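Local coordinates for glycosyl hydrolases family 2, sugar binding domain protein (Bacteroides uniformis str. 3978 T3 ii, PDB 6D1P), which is a gut-bacterial beta-glucuronidase of glycosyl hydrolase family 2, probably cleaving O-glycosidic bonds to glucuronic acid, at residues A[395-398]-A[399-403]; A[539-542]-A[543-546]; A[693-696]-A[697-700]; A[756-759]-A[760-763]. All coordinates share one frame; numbering follows the deposited sequence.

Contact 1: A[395-398]-A[399-403]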
# COMPACT_ATOMS: atom_id res chain seq x y z
N GLY A 395 -16.87 22.83 -5.89
CA GLY A 395 -17.71 21.67 -5.73
C GLY A 395 -19.10 22.01 -5.22
O GLY A 395 -19.54 23.16 -5.23
N GLY A 396 -19.79 20.97 -4.74
CA GLY A 396 -21.16 21.06 -4.28
C GLY A 396 -21.29 21.68 -2.90
O GLY A 396 -20.41 22.41 -2.43
N GLU A 397 -22.42 21.38 -2.24
CA GLU A 397 -22.73 22.05 -0.98
C GLU A 397 -21.78 21.61 0.12
O GLU A 397 -21.45 22.40 1.02
CB GLU A 397 -24.17 21.77 -0.55
CG GLU A 397 -25.16 22.79 -1.06
CD GLU A 397 -24.71 24.24 -0.84
OE1 GLU A 397 -24.48 24.64 0.32
OE2 GLU A 397 -24.59 24.99 -1.84
N SER A 398 -21.37 20.36 0.08
CA SER A 398 -20.51 19.84 1.13
C SER A 398 -19.13 20.46 1.03
O SER A 398 -18.53 20.85 2.04
CB SER A 398 -20.45 18.31 1.00
OG SER A 398 -19.95 17.76 2.19
N TYR A 399 -18.64 20.56 -0.21
CA TYR A 399 -17.41 21.26 -0.51
C TYR A 399 -17.47 22.72 -0.03
O TYR A 399 -16.57 23.19 0.68
CB TYR A 399 -17.18 21.13 -2.01
CG TYR A 399 -16.00 21.83 -2.69
CD1 TYR A 399 -15.05 21.09 -3.39
CD2 TYR A 399 -15.89 23.22 -2.72
CE1 TYR A 399 -14.02 21.69 -4.06
CE2 TYR A 399 -14.84 23.84 -3.39
CZ TYR A 399 -13.92 23.06 -4.06
OH TYR A 399 -12.88 23.62 -4.74
N LYS A 400 -18.56 23.43 -0.36
CA LYS A 400 -18.66 24.84 0.03
C LYS A 400 -18.76 24.99 1.55
O LYS A 400 -18.20 25.92 2.13
CB LYS A 400 -19.88 25.51 -0.62
CG LYS A 400 -19.80 25.69 -2.12
CD LYS A 400 -21.17 26.11 -2.69
CE LYS A 400 -21.48 25.41 -4.03
NZ LYS A 400 -21.99 26.38 -5.07
N ASN A 401 -19.49 24.08 2.19
CA ASN A 401 -19.59 24.13 3.64
C ASN A 401 -18.25 23.87 4.30
O ASN A 401 -17.98 24.41 5.37
CB ASN A 401 -20.63 23.13 4.14
CG ASN A 401 -22.02 23.72 4.15
OD1 ASN A 401 -22.18 24.95 4.24
ND2 ASN A 401 -23.03 22.87 4.05
N GLN A 402 -17.41 23.02 3.70
CA GLN A 402 -16.10 22.80 4.30
C GLN A 402 -15.26 24.07 4.24
O GLN A 402 -14.57 24.41 5.20
CB GLN A 402 -15.38 21.62 3.62
CG GLN A 402 -13.93 21.46 4.14
CD GLN A 402 -13.10 20.42 3.40
OE1 GLN A 402 -13.54 19.85 2.39
NE2 GLN A 402 -11.90 20.16 3.90
N ALA A 403 -15.34 24.80 3.13
CA ALA A 403 -14.60 26.06 3.03
C ALA A 403 -15.13 27.09 4.03
O ALA A 403 -14.34 27.75 4.73
CB ALA A 403 -14.68 26.60 1.60
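Lys400 N gives a 3.0 Å hydrogen bond to Gly396 O, nearly straight at 160°, and this bond opens helix 397-414. The helix is the crossover of a beta-alpha-beta unit between strands 382-386 and 420-432 of the TIM barrel domain. Asn401 N to Glu397 O (2.8 Å) and Gln402 N to Ser398 O follow in the same i to i+4 pattern, with Gly396 at the N-cap position. Its own N-H is taken by the carboxylate of Glu175, in a loop that also touches Tyr399.

The side chains spread from this first turn in several directions. Lys400 bends back at its third and fourth torsions, so that CE comes 3.2 Å from Gly395 O, while its CD lies 3.7 Å from Glu397 OE2. The charged ends stay further apart, with Glu397 OE2 4.4 Å from Lys400 NZ, an attraction that is probably modest at this exposed edge. Asn401 turns its amide oxygen to Arg404, and Gln402 sends its own to the backbone N of Ile177.

Packing centres on the buried ring of Tyr399. Its CG is anti to the backbone N (chi1 176°), which places one face of the ring against Gly395, the residue before the cap. There Gly395 CA makes a CH-pi contact 3.7 Å from the ring centroid, and Gly395 N sits 3.2 Å above the ring plane.

Contact 2: A[539-542]-A[543-546]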
# COMPACT_ATOMS: atom_id res chain seq x y z
N ILE A 539 18.69 34.28 -19.00
CA ILE A 539 17.81 33.47 -19.84
C ILE A 539 16.36 33.70 -19.47
O ILE A 539 16.03 34.32 -18.45
CB ILE A 539 18.15 31.97 -19.75
CG1 ILE A 539 17.97 31.47 -18.31
CG2 ILE A 539 19.54 31.71 -20.28
CD1 ILE A 539 18.12 29.95 -18.14
N GLU A 540 15.48 33.21 -20.33
CA GLU A 540 14.05 33.24 -20.14
C GLU A 540 13.58 31.94 -19.51
O GLU A 540 14.03 30.86 -19.92
CB GLU A 540 13.33 33.41 -21.48
CG GLU A 540 13.47 34.74 -22.11
CD GLU A 540 12.16 35.19 -22.72
OE1 GLU A 540 11.42 34.32 -23.26
OE2 GLU A 540 11.87 36.41 -22.63
N ALA A 541 12.67 32.04 -18.54
CA ALA A 541 11.87 30.90 -18.10
C ALA A 541 12.74 29.68 -17.78
O ALA A 541 12.66 28.63 -18.43
CB ALA A 541 10.81 30.55 -19.15
N ALA A 542 13.58 29.84 -16.75
CA ALA A 542 14.57 28.81 -16.44
C ALA A 542 13.93 27.48 -16.04
O ALA A 542 14.59 26.44 -16.14
CB ALA A 542 15.51 29.30 -15.34
N ASP A 543 12.68 27.50 -15.57
CA ASP A 543 11.95 26.26 -15.30
C ASP A 543 12.09 25.27 -16.45
O ASP A 543 12.43 24.10 -16.24
CB ASP A 543 10.47 26.55 -15.05
CG ASP A 543 9.66 25.26 -14.95
OD1 ASP A 543 10.04 24.42 -14.11
OD2 ASP A 543 8.67 25.07 -15.70
N ARG A 544 11.85 25.74 -17.68
CA ARG A 544 11.92 24.89 -18.86
C ARG A 544 13.27 24.98 -19.56
O ARG A 544 13.64 24.03 -20.26
CB ARG A 544 10.82 25.29 -19.87
CG ARG A 544 9.38 25.22 -19.31
CD ARG A 544 8.31 25.73 -20.31
NE ARG A 544 8.38 27.17 -20.57
CZ ARG A 544 7.89 28.10 -19.76
NH1 ARG A 544 7.30 27.76 -18.62
NH2 ARG A 544 7.99 29.39 -20.07
N ASN A 545 14.01 26.07 -19.37
CA ASN A 545 15.23 26.32 -20.12
C ASN A 545 16.51 26.30 -19.29
O ASN A 545 17.58 26.22 -19.88
CB ASN A 545 15.14 27.67 -20.83
CG ASN A 545 14.04 27.70 -21.85
OD1 ASN A 545 13.95 26.82 -22.71
ND2 ASN A 545 13.16 28.70 -21.76
N GLY A 546 16.44 26.36 -17.96
CA GLY A 546 17.63 26.38 -17.13
C GLY A 546 18.12 24.97 -16.78
O GLY A 546 17.52 23.96 -17.13
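Asn545 reaches back along the chain to Glu540, and its side chain repays following outward from the backbone. CB lies near two carbonyl oxygens, 3.5 Å from Glu540 O and 3.6 Å from Ala541 O. CG stands beside the backbone N of its own residue (chi1 -63°), and this choice swings the amide toward the start of the turn. At the tip, ND2 donates to Glu540 O over 3.0 Å with an N-H...O angle of 162°. The acceptor lies close to the plane of the Asn545 amide, yet the donor approaches from above the plane of the Glu540 carbonyl.

The side chain thus ties the last residue of the short helix 542-545 back to the residue before the N-cap, while backbone bonds close the turn itself. Ala541, at the N-cap, has an oxygen that accepts both Arg544 N (3.1 Å) and Asn545 N (3.0 Å). The second donor lies in the carbonyl plane, whereas the first stands above it. Gly546 N bonds in turn to Ala542 O, just where the chain leaves helical geometry.

Two further touches flank this network. Arg544 bends at its third torsion and sets a guanidinium nitrogen against a methyl group, NH2 lying 3.2 Å from Ala541 CB; the same nitrogen is held by Tyr487 O. The other is apolar: Ile539 CD1 meets Gly546 CA at 3.7 Å, with Tyr552 of helix 550-564 packing against both Ile539 and Ala542.

The bonds across the turn are all between neutral amides, which implies that its closure should depend little on ionisation.

Contact 3: A[693-696]-A[697-700]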
# COMPACT_ATOMS: atom_id res chain seq x y z
N GLY A 693 35.46 39.76 6.52
CA GLY A 693 34.55 40.89 6.47
C GLY A 693 34.75 41.69 7.73
O GLY A 693 35.06 41.14 8.80
N TYR A 694 34.59 43.00 7.61
CA TYR A 694 34.79 43.91 8.72
C TYR A 694 33.48 44.61 8.99
O TYR A 694 32.86 45.16 8.07
CB TYR A 694 35.90 44.91 8.39
CG TYR A 694 37.16 44.25 7.86
CD1 TYR A 694 38.19 43.86 8.73
CD2 TYR A 694 37.33 44.02 6.49
CE1 TYR A 694 39.35 43.26 8.25
CE2 TYR A 694 38.49 43.43 6.00
CZ TYR A 694 39.50 43.04 6.89
OH TYR A 694 40.66 42.45 6.40
N ASP A 695 33.02 44.54 10.23
CA ASP A 695 31.92 45.37 10.71
C ASP A 695 32.43 46.05 11.97
O ASP A 695 32.39 45.47 13.06
CB ASP A 695 30.64 44.57 10.96
CG ASP A 695 29.46 45.47 11.35
OD1 ASP A 695 29.27 46.52 10.70
OD2 ASP A 695 28.73 45.13 12.32
N GLY A 696 32.92 47.28 11.81
CA GLY A 696 33.57 47.97 12.91
C GLY A 696 34.73 47.14 13.42
O GLY A 696 35.71 46.93 12.70
N LYS A 697 34.60 46.62 14.64
CA LYS A 697 35.64 45.78 15.23
C LYS A 697 35.38 44.29 15.06
O LYS A 697 36.28 43.49 15.37
CB LYS A 697 35.80 46.13 16.71
CG LYS A 697 36.64 47.39 16.93
CD LYS A 697 36.29 48.06 18.25
CE LYS A 697 34.85 48.54 18.27
NZ LYS A 697 34.19 48.10 19.53
N LEU A 698 34.22 43.88 14.56
CA LEU A 698 33.94 42.47 14.31
C LEU A 698 34.73 42.05 13.08
O LEU A 698 34.50 42.56 11.98
CB LEU A 698 32.44 42.23 14.13
CG LEU A 698 31.47 43.06 14.98
CD1 LEU A 698 30.01 42.79 14.63
CD2 LEU A 698 31.71 42.90 16.49
N ARG A 699 35.70 41.16 13.26
CA ARG A 699 36.39 40.53 12.14
C ARG A 699 35.70 39.18 11.91
O ARG A 699 35.72 38.32 12.79
CB ARG A 699 37.89 40.35 12.40
CG ARG A 699 38.48 39.12 11.70
CD ARG A 699 39.87 39.35 11.11
NE ARG A 699 40.55 38.08 10.80
CZ ARG A 699 41.41 37.91 9.80
NH1 ARG A 699 41.70 38.91 8.97
NH2 ARG A 699 41.98 36.71 9.60
N LEU A 700 35.08 39.03 10.76
CA LEU A 700 34.43 37.78 10.40
C LEU A 700 35.30 37.02 9.40
O LEU A 700 36.10 37.62 8.67
CB LEU A 700 33.03 38.03 9.85
CG LEU A 700 31.95 38.14 10.93
CD1 LEU A 700 32.01 39.46 11.69
CD2 LEU A 700 30.58 37.96 10.34
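Asp695 and Leu698 face each other as a hydrogen-bonded antiparallel pair: Asp695 N reaches Leu698 O at 3.0 Å, and Leu698 N returns to Asp695 O at 2.9 Å. The first bond lies in the carbonyl plane, while the second meets its carbonyl from above. At the next hydrogen-bonded pair, Leu700 N to Gly693 O is almost perfectly straight at 175°, and Gly693 N completes that ring through Leu700 O. Between them Tyr694 and Arg699 form the non-hydrogen-bonded pair. Tyr694 CA also makes a CA-H...O contact of 3.5 Å with the neighbouring Leu698 O.

Side chains alternate accordingly. Asp695 and Leu698 run side by side, pointing the same way; with Asp695 CG anti to its nitrogen (chi1 -176°), OD2 comes to 3.5 Å from Leu698 CD1. Pro621 packs against both, and against Leu700 on the same face. Tyr694 and Arg699 project from the other face, but each finds its main partner outside the hairpin: the tyrosine ring takes a cation-pi contact from Arg663, and Arg699 NE forms a salt bridge with Asp701 OD1.

What reverses the chain is the Gly696-Lys697 corner, with Gly696 in a positive-phi conformation (57°). This is a two-residue beta hairpin closed by a type II' turn, linking strands 685-695 and 698-709 at the surface of the DUF4982 region, whose sequence places it among the immunoglobulin-like E-set domains.

Contact 4: A[756-759]-A[760-763]; sequences CTDS and EALL
Glu760 folds over the residues just before it. Its CB lies 3.8 Å from Asp758 OD1, and its CG sits beside its own backbone N (chi1 -60°), 3.6 Å from Ser759 C. The chain then extends until OE2 is 4.6 Å from Asp758 OD1, where the like charges may repel somewhat; His790 also touches Glu760. The backbone N of Glu760 donates to Asp758 OD1 at 3.0 Å, meeting the carboxylate from above its plane, while the second oxygen of that carboxylate bonds to His790 ND1.

This side-chain bond makes an Asx turn, and it shares its corner with a type I beta turn over Asp758 to Ala761, closed by Ala761 N to Asp758 O. Ser759 occupies the second position of that turn. Its backbone O reaches Leu762 O through a bridging water, and Ser759 O also accepts from Arg764 NH2. Another water links Asp758 O with Leu762 N.

Cys756, at the end of strand 751-756, packs against Ala761 and Leu762. Its sulfur is anti to the backbone N and approaches Ala761 CB at 3.9 Å, while its CB touches Leu762 CG at 3.8 Å. The sulfur also accepts a hydrogen bond from Asp758 N over 3.4 Å, and Val793 of strand 793-799 packs against Cys756. Thr757, between Cys756 and Asp758 in the chain, turns to the second subunit, where its O bonds to Ser796 OG and its side chain meets Thr757 of that chain.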
# COMPACT_ATOMS: atom_id res chain seq x y z
N CYS A 756 21.48 -2.03 -2.50
CA CYS A 756 22.28 -2.53 -1.39
C CYS A 756 21.87 -3.96 -1.04
O CYS A 756 20.68 -4.28 -1.04
CB CYS A 756 22.12 -1.61 -0.18
SG CYS A 756 23.12 -2.06 1.20
N THR A 757 22.87 -4.80 -0.75
CA THR A 757 22.60 -6.16 -0.28
C THR A 757 21.75 -6.17 0.98
O THR A 757 21.12 -7.18 1.28
CB THR A 757 23.90 -6.93 -0.02
OG1 THR A 757 24.78 -6.16 0.81
CG2 THR A 757 24.58 -7.30 -1.34
N ASP A 758 21.73 -5.08 1.72
CA ASP A 758 20.86 -4.95 2.88
C ASP A 758 19.87 -3.83 2.58
O ASP A 758 20.25 -2.65 2.52
CB ASP A 758 21.68 -4.67 4.13
CG ASP A 758 20.82 -4.51 5.37
OD1 ASP A 758 19.60 -4.30 5.26
OD2 ASP A 758 21.37 -4.58 6.47
N SER A 759 18.61 -4.21 2.42
CA SER A 759 17.57 -3.31 1.94
C SER A 759 17.20 -2.23 2.95
O SER A 759 16.33 -1.41 2.64
CB SER A 759 16.32 -4.10 1.57
OG SER A 759 15.63 -4.54 2.72
N GLU A 760 17.81 -2.21 4.13
CA GLU A 760 17.56 -1.17 5.11
C GLU A 760 18.78 -0.33 5.44
O GLU A 760 18.65 0.64 6.18
CB GLU A 760 17.03 -1.78 6.40
CG GLU A 760 15.72 -2.52 6.20
CD GLU A 760 15.34 -3.33 7.41
OE1 GLU A 760 14.95 -2.72 8.43
OE2 GLU A 760 15.46 -4.58 7.35
N ALA A 761 19.96 -0.68 4.92
CA ALA A 761 21.16 0.08 5.25
C ALA A 761 21.11 1.48 4.65
O ALA A 761 21.45 2.45 5.32
CB ALA A 761 22.40 -0.68 4.78
N LEU A 762 20.67 1.60 3.40
CA LEU A 762 20.68 2.91 2.75
C LEU A 762 19.69 3.86 3.42
O LEU A 762 18.53 3.50 3.63
CB LEU A 762 20.34 2.78 1.27
CG LEU A 762 21.38 2.02 0.44
CD1 LEU A 762 21.00 1.99 -1.03
CD2 LEU A 762 22.76 2.63 0.65
N LEU A 763 20.17 5.06 3.78
CA LEU A 763 19.28 6.12 4.24
C LEU A 763 18.57 6.65 3.01
O LEU A 763 19.13 7.43 2.24
CB LEU A 763 20.05 7.23 4.94
CG LEU A 763 19.20 8.51 5.11
CD1 LEU A 763 18.29 8.42 6.36
CD2 LEU A 763 20.00 9.86 5.07
O HOH W 1 18.99 -0.25 1.55
O HOH W 2 17.10 1.37 2.92

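The four contacts follow one another along the chain and none touches another. Contacts 1 and 2 share the TIM barrel domain, which in this family usually carries the active site, yet their centres are 38 Å apart. Contact 1 lies near bound metal: the Tyr399 side chain is about 7 Å from a potassium ion, and Gly395 about 8 Å from a sodium ion. Contact 3 sits on the opposite side of the chain's centre from contact 1, with nearest atoms about 46 Å apart. Contact 4, whose nearest atoms are about 25 Å from contact 2, borders the second subunit. Together they illustrate three local ways to turn a chain: helix starts, a hairpin and an Asx-supported beta turn.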